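Local coordinates for protein aminotransferase (Streptomyces pactum, PDB 4ZM4) that belongs to the class-III aminotransferases and binds pyridoxal-5'-phosphate and the ligand P3B, the latter in a pocket that involves both subunits, at residues V360-R364 against S381-R385; V220-V226 against V365-S370. The protein carries 1 engineered substitution. All coordinates share one frame; numbering follows the deposited sequence.

In the fold
Both contacts use the beta hairpin of strands 360-365 and 368-373, which forms two strands of a three-stranded antiparallel sheet. Contact 1 lies where the outer strand meets the loop 381-385, and its centre is about 19 Å from the centre of the chain. Contact 2 lies where the hairpin turn meets the loop 220-226, with its centre about 8 Å from the centre of the chain. The contact centres are about 11 Å apart. The strands join them: Asn363 O and Ser370 N are 2.9 Å apart, a probable hydrogen bond. Asn363 CB also packs 3.2 Å from Val226 O. Contact 2 reaches the ligand P3B through Asn223. Gly309 and Val310 of the second subunit also bind this ligand through their backbone N atoms.

Contact 1: residues V360-R364 against S381-R385; sequences VHINR and SAEPR
The outer strand of an antiparallel beta hairpin packs here against the loop that leads from strand 368-373 to helix 387-393, with the His361 ring between them. His361 and Asn363 alternate with Ile362 along strand 360-364 and point to the loop, while Ile362 points away to Val349 of helix 334-355. The His361 CG is anti to the backbone N (chi1 -168°), which leans the ring along the strand toward Asn363. The CE1 corner of the ring meets the loop most closely. Glu383 OE2 lies in the ring plane at the edge, 3.2 Å from His361 CE1. Ala382 O lies near the plane, 3.4 Å from the same carbon. The carboxylate is turned 50° from the ring. Such oxygens at the edge may favour positive charge on the ring. Pro384 comes over one face: CG lies above the ring and CD is 3.6 Å from His361 CE1. Leu390 of helix 387-393 touches both His361 and Pro384. Within the strand, His361 NE2 gives a weak, bent hydrogen bond to Asn363 OD1 at 3.1 Å. It may help to set the rotation of the ring. A bend at chi2 (-50°) turns the Glu383 carboxylate back to the strand, where OE2 meets the ring and OE1 reaches a bridging water. The water donates to Ile362 O at 2.7 Å and to Glu383 OE1 at 2.8 Å.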
ATOM      1  N   VAL B 360      32.383  19.033  -4.797  1.00 32.82           N
ATOM      2  CA  VAL B 360      31.295  18.084  -4.585  1.00 31.36           C
ATOM      3  C   VAL B 360      31.021  17.989  -3.074  1.00 31.70           C
ATOM      4  O   VAL B 360      31.940  18.080  -2.274  1.00 29.34           O
ATOM      5  CB  VAL B 360      31.697  16.726  -5.165  1.00 30.57           C
ATOM      6  CG1 VAL B 360      32.799  16.090  -4.326  1.00 31.07           C
ATOM      7  CG2 VAL B 360      30.504  15.804  -5.274  1.00 32.71           C
ATOM      8  N   HIS B 361      29.756  17.818  -2.693  1.00 31.15           N
ATOM      9  CA  HIS B 361      29.421  17.441  -1.328  1.00 29.21           C
ATOM     10  C   HIS B 361      28.931  16.007  -1.297  1.00 28.71           C
ATOM     11  O   HIS B 361      28.085  15.621  -2.115  1.00 28.28           O
ATOM     12  CB  HIS B 361      28.354  18.344  -0.729  1.00 30.18           C
ATOM     13  CG  HIS B 361      28.200  18.169   0.753  1.00 33.54           C
ATOM     14  ND1 HIS B 361      29.021  18.804   1.655  1.00 32.69           N
ATOM     15  CD2 HIS B 361      27.349  17.410   1.487  1.00 31.70           C
ATOM     16  CE1 HIS B 361      28.680  18.453   2.882  1.00 34.13           C
ATOM     17  NE2 HIS B 361      27.660  17.616   2.809  1.00 34.78           N
ATOM     18  N   ILE B 362      29.480  15.215  -0.378  1.00 27.02           N
ATOM     19  CA  ILE B 362      29.159  13.781  -0.247  1.00 25.84           C
ATOM     20  C   ILE B 362      28.903  13.472   1.219  1.00 26.45           C
ATOM     21  O   ILE B 362      29.765  13.734   2.054  1.00 26.34           O
ATOM     22  CB  ILE B 362      30.329  12.895  -0.726  1.00 25.82           C
ATOM     23  CG1 ILE B 362      30.603  13.115  -2.209  1.00 27.92           C
ATOM     24  CG2 ILE B 362      30.024  11.417  -0.479  1.00 26.08           C
ATOM     25  CD1 ILE B 362      31.829  12.379  -2.744  1.00 29.32           C
ATOM     26  N   ASN B 363      27.699  13.020   1.544  1.00 25.40           N
ATOM     27  CA  ASN B 363      27.394  12.532   2.889  1.00 26.44           C
ATOM     28  C   ASN B 363      27.143  11.026   2.813  1.00 22.72           C
ATOM     29  O   ASN B 363      26.563  10.556   1.862  1.00 20.39           O
ATOM     30  CB  ASN B 363      26.155  13.213   3.492  1.00 28.24           C
ATOM     31  CG  ASN B 363      26.386  14.674   3.890  1.00 31.32           C
ATOM     32  OD1 ASN B 363      25.509  15.525   3.667  1.00 36.10           O
ATOM     33  ND2 ASN B 363      27.505  14.962   4.537  1.00 33.54           N
ATOM     34  N   ARG B 364      27.590  10.287   3.809  1.00 21.23           N
ATOM     35  CA  ARG B 364      27.386   8.875   3.803  1.00 21.90           C
ATOM     36  C   ARG B 364      27.080   8.308   5.195  1.00 22.20           C
ATOM     37  O   ARG B 364      27.667   8.711   6.190  1.00 22.21           O
ATOM     38  CB  ARG B 364      28.615   8.182   3.216  1.00 22.43           C
ATOM     39  CG  ARG B 364      28.418   6.677   2.987  1.00 22.87           C
ATOM     40  CD  ARG B 364      29.618   6.050   2.278  1.00 22.45           C
ATOM     41  NE  ARG B 364      30.820   6.071   3.112  1.00 22.46           N
ATOM     42  CZ  ARG B 364      31.068   5.236   4.120  1.00 21.92           C
ATOM     43  NH1 ARG B 364      30.198   4.294   4.457  1.00 21.52           N
ATOM     44  NH2 ARG B 364      32.212   5.346   4.800  1.00 21.94           N
ATOM     45  N   SER B 381      34.055  23.597   2.066  1.00 39.26           N
ATOM     46  CA  SER B 381      34.211  23.005   3.399  1.00 37.17           C
ATOM     47  C   SER B 381      32.919  22.945   4.247  1.00 40.34           C
ATOM     48  O   SER B 381      32.942  22.500   5.408  1.00 37.80           O
ATOM     49  CB  SER B 381      35.242  23.811   4.174  1.00 38.79           C
ATOM     50  OG  SER B 381      34.658  25.050   4.579  1.00 38.70           O
ATOM     51  N   ALA B 382      31.800  23.401   3.691  1.00 40.27           N
ATOM     52  CA  ALA B 382      30.551  23.469   4.440  1.00 38.75           C
ATOM     53  C   ALA B 382      30.082  22.102   4.922  1.00 36.64           C
ATOM     54  O   ALA B 382      30.241  21.119   4.197  1.00 37.66           O
ATOM     55  CB  ALA B 382      29.478  24.112   3.571  1.00 41.05           C
ATOM     56  N   GLU B 383      29.523  22.035   6.137  1.00 35.13           N
ATOM     57  CA  GLU B 383      28.743  20.847   6.561  1.00 35.27           C
ATOM     58  C   GLU B 383      27.309  21.265   6.898  1.00 31.24           C
ATOM     59  O   GLU B 383      26.990  21.555   8.047  1.00 25.42           O
ATOM     60  CB  GLU B 383      29.341  20.071   7.738  1.00 40.76           C
ATOM     61  CG  GLU B 383      30.461  19.094   7.384  1.00 49.88           C
ATOM     62  CD  GLU B 383      30.134  18.137   6.237  1.00 56.14           C
ATOM     63  OE1 GLU B 383      31.087  17.724   5.555  1.00 62.30           O
ATOM     64  OE2 GLU B 383      28.943  17.806   5.999  1.00 61.19           O
ATOM     65  N   PRO B 384      26.457  21.366   5.876  1.00 30.41           N
ATOM     66  CA  PRO B 384      25.112  21.812   6.108  1.00 31.60           C
ATOM     67  C   PRO B 384      24.413  20.862   7.045  1.00 30.96           C
ATOM     68  O   PRO B 384      24.652  19.637   6.981  1.00 30.79           O
ATOM     69  CB  PRO B 384      24.485  21.770   4.709  1.00 33.53           C
ATOM     70  CG  PRO B 384      25.313  20.815   3.946  1.00 31.51           C
ATOM     71  CD  PRO B 384      26.694  21.046   4.456  1.00 32.08           C
ATOM     72  N   ARG B 385      23.591  21.419   7.926  1.00 31.06           N
ATOM     73  CA  ARG B 385      22.903  20.622   8.939  1.00 34.88           C
ATOM     74  C   ARG B 385      21.442  20.376   8.590  1.00 31.95           C
ATOM     75  O   ARG B 385      20.770  19.593   9.249  1.00 32.60           O
ATOM     76  CB  ARG B 385      23.001  21.295  10.311  1.00 39.40           C
ATOM     77  CG  ARG B 385      22.265  22.632  10.432  1.00 44.03           C
ATOM     78  CD  ARG B 385      21.537  22.768  11.784  1.00 46.86           C
ATOM     79  NE  ARG B 385      21.241  24.152  12.204  1.00 45.61           N
ATOM     80  CZ  ARG B 385      20.124  24.819  11.905  1.00 47.69           C
ATOM     81  NH1 ARG B 385      19.147  24.266  11.156  1.00 46.27           N
ATOM     82  NH2 ARG B 385      19.982  26.055  12.348  1.00 46.84           N
TER
HETATM   83  O   HOH W   1      30.704  15.566   3.820  1.00 38.54           O

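Contact 2: residues V220-V226 against V365-S370; sequences VLANAGV and VGTLMS. With P3B ((3E,4R,5R)-4,5-dihydroxy-3-{[(Z)-{3-hydroxy-2-methyl-5-[(phosphonooxy)methyl]pyridin-4(1H)-ylidene}methyl]imino}cyclohex-1-ene-1-carboxylic acid), chain H.
Val226 fills a shallow hollow on a beta hairpin, bounded by Val365, Leu368, the Met369 backbone and Ser370, beside and just beyond its type II' turn. Gly366 takes the positive-phi position of that turn, which Val365 and Leu368 close with two backbone hydrogen bonds. The two methyls of Val226 fill different parts of the hollow. CG1, anti to the backbone N (chi1 170°), lies 4.0 Å from Val365 CG2. CG2 presses on the strand backbone, 3.7 Å from Met369 C. Val365 CG2 is also met by Val220, whose CG1 comes tip to tip with it at 4.2 Å. Val365 CG2 is thus a bump set in the notch between the CG1 methyls of Val220 and Val226. Farther along, Ala222 CB makes a looser contact with Leu368 CD2. Gly225 has no side chain, and its CA lies 3.6 Å from Ser370 OG. That hydroxyl accepts a hydrogen bond from Val226 N at 3.2 Å, with an angle of 142°. Met369 points to the other side, against helix 334-355. The loop 220-226 also carries Asn223 into the P3B pocket, where Glu218 holds its amide nitrogen. Asn223 OD1 accepts a hydrogen bond from P3B OAG at 2.6 Å, and Asn223 ND2 donates to P3B OAE at 2.8 Å.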
ATOM      1  N   VAL B 220      18.031   9.437  10.294  1.00 18.94           N
ATOM      2  CA  VAL B 220      18.956  10.026   9.325  1.00 20.19           C
ATOM      3  C   VAL B 220      18.081  10.548   8.196  1.00 22.08           C
ATOM      4  O   VAL B 220      17.261   9.811   7.657  1.00 23.63           O
ATOM      5  CB  VAL B 220      19.900   9.000   8.704  1.00 19.52           C
ATOM      6  CG1 VAL B 220      20.735   9.645   7.604  1.00 19.08           C
ATOM      7  CG2 VAL B 220      20.805   8.407   9.744  1.00 19.77           C
ATOM      8  N   LEU B 221      18.202  11.824   7.864  1.00 25.26           N
ATOM      9  CA  LEU B 221      17.411  12.400   6.781  1.00 24.79           C
ATOM     10  C   LEU B 221      17.970  11.859   5.470  1.00 27.30           C
ATOM     11  O   LEU B 221      19.066  12.254   5.068  1.00 31.06           O
ATOM     12  CB  LEU B 221      17.471  13.931   6.795  1.00 23.86           C
ATOM     13  CG  LEU B 221      16.851  14.644   5.569  1.00 23.39           C
ATOM     14  CD1 LEU B 221      15.434  14.173   5.321  1.00 23.54           C
ATOM     15  CD2 LEU B 221      16.874  16.155   5.717  1.00 24.44           C
ATOM     16  N   ALA B 222      17.226  10.977   4.798  1.00 27.52           N
ATOM     17  CA  ALA B 222      17.699  10.375   3.523  1.00 28.25           C
ATOM     18  C   ALA B 222      17.025  10.928   2.249  1.00 30.96           C
ATOM     19  O   ALA B 222      17.667  10.960   1.204  1.00 37.02           O
ATOM     20  CB  ALA B 222      17.558   8.883   3.575  1.00 27.31           C
ATOM     21  N   ASN B 223      15.781  11.424   2.337  1.00 30.15           N
ATOM     22  CA  ASN B 223      15.068  11.989   1.179  1.00 29.18           C
ATOM     23  C   ASN B 223      15.404  13.462   0.855  1.00 31.74           C
ATOM     24  O   ASN B 223      14.657  14.162   0.157  1.00 30.93           O
ATOM     25  CB  ASN B 223      13.550  11.884   1.391  1.00 31.00           C
ATOM     26  CG  ASN B 223      13.046  10.468   1.423  1.00 29.64           C
ATOM     27  OD1 ASN B 223      12.812   9.840   0.382  1.00 38.36           O
ATOM     28  ND2 ASN B 223      12.794   9.975   2.599  1.00 25.86           N
ATOM     29  N   ALA B 224      16.525  13.953   1.361  1.00 37.42           N
ATOM     30  CA  ALA B 224      16.961  15.324   1.071  1.00 37.93           C
ATOM     31  C   ALA B 224      18.420  15.437   1.484  1.00 35.83           C
ATOM     32  O   ALA B 224      18.765  16.129   2.463  1.00 37.45           O
ATOM     33  CB  ALA B 224      16.108  16.341   1.830  1.00 38.67           C
ATOM     34  N   GLY B 225      19.267  14.767   0.707  1.00 33.39           N
ATOM     35  CA  GLY B 225      20.665  14.579   1.056  1.00 33.61           C
ATOM     36  C   GLY B 225      20.626  13.502   2.098  1.00 31.58           C
ATOM     37  O   GLY B 225      19.558  13.035   2.458  1.00 35.33           O
ATOM     38  N   VAL B 226      21.776  13.101   2.575  1.00 29.24           N
ATOM     39  CA  VAL B 226      21.821  12.103   3.609  1.00 27.78           C
ATOM     40  C   VAL B 226      22.383  12.823   4.815  1.00 26.81           C
ATOM     41  O   VAL B 226      23.518  12.618   5.197  1.00 32.16           O
ATOM     42  CB  VAL B 226      22.696  10.898   3.183  1.00 25.84           C
ATOM     43  CG1 VAL B 226      22.949   9.958   4.354  1.00 24.71           C
ATOM     44  CG2 VAL B 226      22.016  10.153   2.051  1.00 24.63           C
ATOM     45  N   VAL B 365      26.137   7.375   5.256  1.00 20.32           N
ATOM     46  CA  VAL B 365      25.907   6.591   6.441  1.00 18.26           C
ATOM     47  C   VAL B 365      25.729   5.158   5.929  1.00 19.64           C
ATOM     48  O   VAL B 365      24.636   4.783   5.432  1.00 17.56           O
ATOM     49  CB  VAL B 365      24.669   7.060   7.243  1.00 18.41           C
ATOM     50  CG1 VAL B 365      24.529   6.244   8.512  1.00 17.85           C
ATOM     51  CG2 VAL B 365      24.753   8.539   7.595  1.00 17.77           C
ATOM     52  N   GLY B 366      26.826   4.391   6.009  1.00 17.83           N
ATOM     53  CA  GLY B 366      26.885   3.059   5.515  1.00 18.03           C
ATOM     54  C   GLY B 366      26.768   3.083   4.010  1.00 19.30           C
ATOM     55  O   GLY B 366      27.541   3.743   3.333  1.00 19.38           O
ATOM     56  N   THR B 367      25.764   2.376   3.491  1.00 20.15           N
ATOM     57  CA  THR B 367      25.525   2.296   2.062  1.00 20.36           C
ATOM     58  C   THR B 367      24.500   3.330   1.581  1.00 23.90           C
ATOM     59  O   THR B 367      24.069   3.301   0.424  1.00 25.67           O
ATOM     60  CB  THR B 367      25.057   0.869   1.697  1.00 19.23           C
ATOM     61  OG1 THR B 367      24.060   0.411   2.624  1.00 15.79           O
ATOM     62  CG2 THR B 367      26.228  -0.071   1.735  1.00 19.21           C
ATOM     63  N   LEU B 368      24.076   4.205   2.481  1.00 26.31           N
ATOM     64  CA  LEU B 368      23.175   5.321   2.159  1.00 26.32           C
ATOM     65  C   LEU B 368      24.120   6.483   1.897  1.00 28.54           C
ATOM     66  O   LEU B 368      25.048   6.724   2.682  1.00 32.20           O
ATOM     67  CB  LEU B 368      22.326   5.623   3.358  1.00 27.60           C
ATOM     68  CG  LEU B 368      20.830   5.755   3.322  1.00 30.72           C
ATOM     69  CD1 LEU B 368      20.158   4.671   2.519  1.00 35.80           C
ATOM     70  CD2 LEU B 368      20.355   5.711   4.751  1.00 32.16           C
ATOM     71  N   MET B 369      23.962   7.142   0.760  1.00 28.55           N
ATOM     72  CA  MET B 369      24.985   8.052   0.260  1.00 27.70           C
ATOM     73  C   MET B 369      24.380   9.159  -0.638  1.00 26.26           C
ATOM     74  O   MET B 369      23.644   8.842  -1.582  1.00 29.27           O
ATOM     75  CB  MET B 369      25.992   7.219  -0.533  1.00 29.27           C
ATOM     76  CG  MET B 369      27.247   7.928  -0.936  1.00 31.05           C
ATOM     77  SD  MET B 369      28.410   6.707  -1.595  1.00 33.12           S
ATOM     78  CE  MET B 369      29.648   7.886  -2.159  1.00 28.07           C
ATOM     79  N   SER B 370      24.727  10.422  -0.364  1.00 24.17           N
ATOM     80  CA  SER B 370      24.374  11.571  -1.261  1.00 23.68           C
ATOM     81  C   SER B 370      25.646  12.126  -1.917  1.00 23.66           C
ATOM     82  O   SER B 370      26.691  12.243  -1.272  1.00 24.33           O
ATOM     83  CB  SER B 370      23.476  12.714  -0.697  1.00 21.60           C
ATOM     84  OG  SER B 370      24.049  13.438   0.362  1.00 21.11           O
TER
HETATM   85  OAH P3B H 501       4.605   4.954   0.551  1.00 14.68           O
HETATM   86  PBA P3B H 501       6.033   4.278   0.424  1.00 15.23           P
HETATM   87  OAI P3B H 501       6.560   4.809  -0.875  1.00 14.22           O
HETATM   88  OAC P3B H 501       5.992   2.759   0.396  1.00 16.44           O
HETATM   89  OAQ P3B H 501       6.836   4.947   1.729  1.00 14.93           O
HETATM   90  CAM P3B H 501       6.670   6.347   2.127  1.00 14.96           C
HETATM   91  CAV P3B H 501       7.824   6.713   2.774  1.00 15.18           C
HETATM   92  CAL P3B H 501       7.780   6.774   4.160  1.00 13.73           C
HETATM   93  NAP P3B H 501       8.947   7.096   4.842  1.00 13.84           N
HETATM   94  CAU P3B H 501      10.124   7.335   4.170  1.00 13.30           C
HETATM   95  CAA P3B H 501      11.263   7.684   4.845  1.00 13.01           C
HETATM   96  CAW P3B H 501      10.154   7.312   2.846  1.00 13.23           C
HETATM   97  OAE P3B H 501      11.341   7.559   2.248  1.00 13.91           O
HETATM   98  CAX P3B H 501       9.039   6.971   2.080  1.00 16.63           C
HETATM   99  CAJ P3B H 501       9.108   6.962   0.643  1.00 20.22           C
HETATM  100  NAO P3B H 501      10.210   7.435  -0.032  1.00 24.96           N
HETATM  101  CAT P3B H 501      10.245   7.543  -1.398  1.00 33.34           C
HETATM  102  CAK P3B H 501       9.138   7.367  -2.275  1.00 33.36           C
HETATM  103  CAS P3B H 501       9.190   7.562  -3.651  1.00 31.90           C
HETATM  104  CAR P3B H 501       8.084   7.318  -4.485  1.00 30.86           C
HETATM  105  OAD P3B H 501       8.156   7.390  -5.723  1.00 31.04           O
HETATM  106  OAB P3B H 501       6.979   7.103  -4.051  1.00 28.77           O
HETATM  107  CAN P3B H 501      10.359   7.715  -4.288  1.00 34.43           C
HETATM  108  CAY P3B H 501      11.658   7.785  -3.469  1.00 35.22           C
HETATM  109  OAF P3B H 501      12.392   8.826  -4.142  1.00 40.25           O
HETATM  110  CAZ P3B H 501      11.493   8.036  -1.915  1.00 35.14           C
HETATM  111  OAG P3B H 501      12.641   7.678  -1.061  1.00 31.64           O